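Local coordinates for putative preprotein translocase, SecG subunit (Thermus thermophilus, PDB 5AWW), which probably takes part in an early event of protein export, as the two-helix SecG subunit of the SecYEG translocon in the cell membrane, at residues 22-26 and 52-56. Residues are numbered along the deposited sequence; the frame is centred on the assembly and turned at random.
Sequences LVLVQ and LYRLT. With OLC ((2R)-2,3-dihydroxypropyl (9Z)-octadec-9-enoate), chain M; OLC ((2R)-2,3-dihydroxypropyl (9Z)-octadec-9-enoate), chain L.
A glutamine reaches across from the end of one helix to the other in this helical hairpin, the two-helix membrane part of SecG: Gln26, the first residue to leave helical phi/psi after helix 3-25 (-70/76), extends its amide (chi1 m, chi2 t) to helix 50-72. The touch is slight, NE2 giving a weak hydrogen bond to Leu52 O (3.2 Å, N-H...O 124°) and lying 3.3 Å from Thr56 CG2, while OE1 is hydrogen-bonded to an aromatic side chain of SecY. Residues 22-25 and 52-56 are helical, in the predicted transmembrane spans or at their edge; the two helices run roughly antiparallel, the chain returning through a largely irregular connection. Backbones are nearest at Leu22 and Leu52, 6.9 Å between CA atoms. Leu22 (chi1 m, chi2 t), the residue most covered by the other segment (78 Å²), points toward helix 50-72 and touches three residues: CD2 meets Leu52 CD2 at 3.8 Å, CD1 meets Leu55 CD2 at 3.7 Å, and CB meets Thr56 CG2 at 3.7 Å. Leu52 (chi1 m, chi2 p) also touches Val25, CD2 to CG1 4.3 Å. About 313 Å² is buried in all. Val23 and Leu24 instead offer their carbonyl oxygens to hydrogen bonds from SecY side chains. Tyr53 points away from helix 3-25, its ring meeting an aromatic ring of SecY and its OH 3.3 Å from C6 of monoolein chain L. Thr56 turns back on its own helix: with chi1 near 39°, its OG1 lies 2.6 Å from Leu52 O and 2.5 Å from Tyr53 O.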
loop_
_atom_site.group_PDB
_atom_site.type_symbol
_atom_site.label_atom_id
_atom_site.label_comp_id
_atom_site.label_asym_id
_atom_site.label_seq_id
_atom_site.Cartn_x
_atom_site.Cartn_y
_atom_site.Cartn_z
ATOM N N LEU C 22 11.245 -19.700 9.747
ATOM C CA LEU C 22 12.361 -18.897 9.259
ATOM C C LEU C 22 11.984 -17.433 9.068
ATOM O O LEU C 22 12.755 -16.541 9.419
ATOM C CB LEU C 22 12.893 -19.464 7.942
ATOM C CG LEU C 22 13.653 -20.788 8.008
ATOM C CD1 LEU C 22 14.099 -21.191 6.617
ATOM C CD2 LEU C 22 14.845 -20.681 8.946
ATOM N N VAL C 23 10.803 -17.190 8.509
ATOM C CA VAL C 23 10.348 -15.821 8.279
ATOM C C VAL C 23 10.086 -15.097 9.602
ATOM O O VAL C 23 10.522 -13.959 9.790
ATOM C CB VAL C 23 9.077 -15.793 7.402
ATOM C CG1 VAL C 23 8.475 -14.398 7.368
ATOM C CG2 VAL C 23 9.402 -16.269 5.994
ATOM N N LEU C 24 9.389 -15.764 10.519
ATOM C CA LEU C 24 9.098 -15.189 11.830
ATOM C C LEU C 24 10.369 -14.879 12.625
ATOM O O LEU C 24 10.448 -13.857 13.303
ATOM C CB LEU C 24 8.194 -16.128 12.634
ATOM C CG LEU C 24 6.723 -16.129 12.213
ATOM C CD1 LEU C 24 5.911 -17.115 13.037
ATOM C CD2 LEU C 24 6.151 -14.726 12.333
ATOM N N VAL C 25 11.358 -15.764 12.534
ATOM C CA VAL C 25 12.629 -15.578 13.231
ATOM C C VAL C 25 13.388 -14.360 12.704
ATOM O O VAL C 25 13.924 -13.568 13.485
ATOM C CB VAL C 25 13.523 -16.835 13.114
ATOM C CG1 VAL C 25 14.971 -16.507 13.451
ATOM C CG2 VAL C 25 13.000 -17.943 14.012
ATOM N N GLN C 26 13.429 -14.207 11.385
ATOM C CA GLN C 26 14.116 -13.073 10.778
ATOM C C GLN C 26 13.359 -11.775 11.031
ATOM O O GLN C 26 12.691 -11.250 10.140
ATOM C CB GLN C 26 14.295 -13.289 9.275
ATOM C CG GLN C 26 15.110 -14.517 8.920
ATOM C CD GLN C 26 15.426 -14.595 7.443
ATOM O OE1 GLN C 26 15.792 -13.597 6.822
ATOM N NE2 GLN C 26 15.281 -15.783 6.868
ATOM N N LEU C 52 20.112 -17.991 6.549
ATOM C CA LEU C 52 18.661 -18.112 6.555
ATOM C C LEU C 52 18.036 -17.363 5.381
ATOM O O LEU C 52 16.937 -17.692 4.952
ATOM C CB LEU C 52 18.075 -17.600 7.873
ATOM C CG LEU C 52 18.287 -18.425 9.147
ATOM C CD1 LEU C 52 19.707 -18.295 9.685
ATOM C CD2 LEU C 52 17.272 -18.028 10.210
ATOM N N TYR C 53 18.733 -16.349 4.874
ATOM C CA TYR C 53 18.298 -15.648 3.667
ATOM C C TYR C 53 18.292 -16.617 2.488
ATOM O O TYR C 53 17.261 -16.836 1.833
ATOM C CB TYR C 53 19.213 -14.452 3.373
ATOM C CG TYR C 53 18.947 -13.757 2.052
ATOM C CD1 TYR C 53 19.577 -14.172 0.883
ATOM C CD2 TYR C 53 18.079 -12.675 1.977
ATOM C CE1 TYR C 53 19.339 -13.538 -0.323
ATOM C CE2 TYR C 53 17.835 -12.034 0.774
ATOM C CZ TYR C 53 18.468 -12.469 -0.373
ATOM O OH TYR C 53 18.229 -11.834 -1.570
ATOM N N ARG C 54 19.458 -17.199 2.231
ATOM C CA ARG C 54 19.635 -18.146 1.141
ATOM C C ARG C 54 18.734 -19.365 1.345
ATOM O O ARG C 54 18.174 -19.909 0.385
ATOM C CB ARG C 54 21.106 -18.563 1.038
ATOM C CG ARG C 54 21.549 -18.983 -0.357
ATOM C CD ARG C 54 22.974 -19.518 -0.333
ATOM N NE ARG C 54 23.177 -20.443 0.779
ATOM C CZ ARG C 54 22.977 -21.756 0.710
ATOM N NH1 ARG C 54 22.572 -22.310 -0.426
ATOM N NH2 ARG C 54 23.186 -22.515 1.778
ATOM N N LEU C 55 18.586 -19.778 2.602
ATOM C CA LEU C 55 17.733 -20.914 2.931
ATOM C C LEU C 55 16.267 -20.617 2.635
ATOM O O LEU C 55 15.534 -21.486 2.163
ATOM C CB LEU C 55 17.895 -21.308 4.399
ATOM C CG LEU C 55 17.078 -22.517 4.854
ATOM C CD1 LEU C 55 17.368 -23.725 3.977
ATOM C CD2 LEU C 55 17.359 -22.832 6.312
ATOM N N THR C 56 15.840 -19.389 2.914
ATOM C CA THR C 56 14.465 -19.001 2.651
ATOM C C THR C 56 14.216 -18.911 1.157
ATOM O O THR C 56 13.146 -19.285 0.690
ATOM C CB THR C 56 14.096 -17.656 3.305
ATOM O OG1 THR C 56 15.199 -16.751 3.200
ATOM C CG2 THR C 56 13.747 -17.854 4.768
HETATM C C10 OLC M . 18.736 -25.368 -4.796
HETATM C C9 OLC M . 20.031 -25.519 -5.091
HETATM C C17 OLC M . 11.845 -30.101 -6.702
HETATM C C11 OLC M . 17.645 -25.445 -5.847
HETATM C C8 OLC M . 21.023 -25.419 -3.957
HETATM C C16 OLC M . 12.304 -28.794 -6.072
HETATM C C12 OLC M . 16.435 -26.188 -5.281
HETATM C C7 OLC M . 22.090 -26.501 -4.064
HETATM C C15 OLC M . 13.568 -28.280 -6.749
HETATM C C13 OLC M . 15.560 -26.754 -6.397
HETATM C C6 OLC M . 22.695 -26.762 -2.685
HETATM C C14 OLC M . 14.215 -27.227 -5.858
HETATM C C5 OLC M . 23.379 -25.517 -2.118
HETATM C C4 OLC M . 23.736 -25.705 -0.641
HETATM C C3 OLC M . 24.735 -24.674 -0.097
HETATM C C18 OLC L . 9.281 -19.362 -7.655
HETATM C C10 OLC L . 12.979 -13.274 -3.708
HETATM C C9 OLC L . 14.113 -12.594 -3.542
HETATM C C17 OLC L . 8.272 -18.418 -7.035
HETATM C C11 OLC L . 12.996 -14.757 -4.009
HETATM C C8 OLC L . 15.449 -13.291 -3.641
HETATM C C16 OLC L . 8.960 -17.222 -6.384
HETATM C C12 OLC L . 12.184 -15.523 -2.966
HETATM C C7 OLC L . 16.418 -12.464 -4.478
HETATM C C15 OLC L . 9.954 -17.659 -5.312
HETATM C C13 OLC L . 11.581 -16.792 -3.566
HETATM C C6 OLC L . 17.780 -13.146 -4.576
HETATM C C14 OLC L . 10.634 -16.436 -4.706
#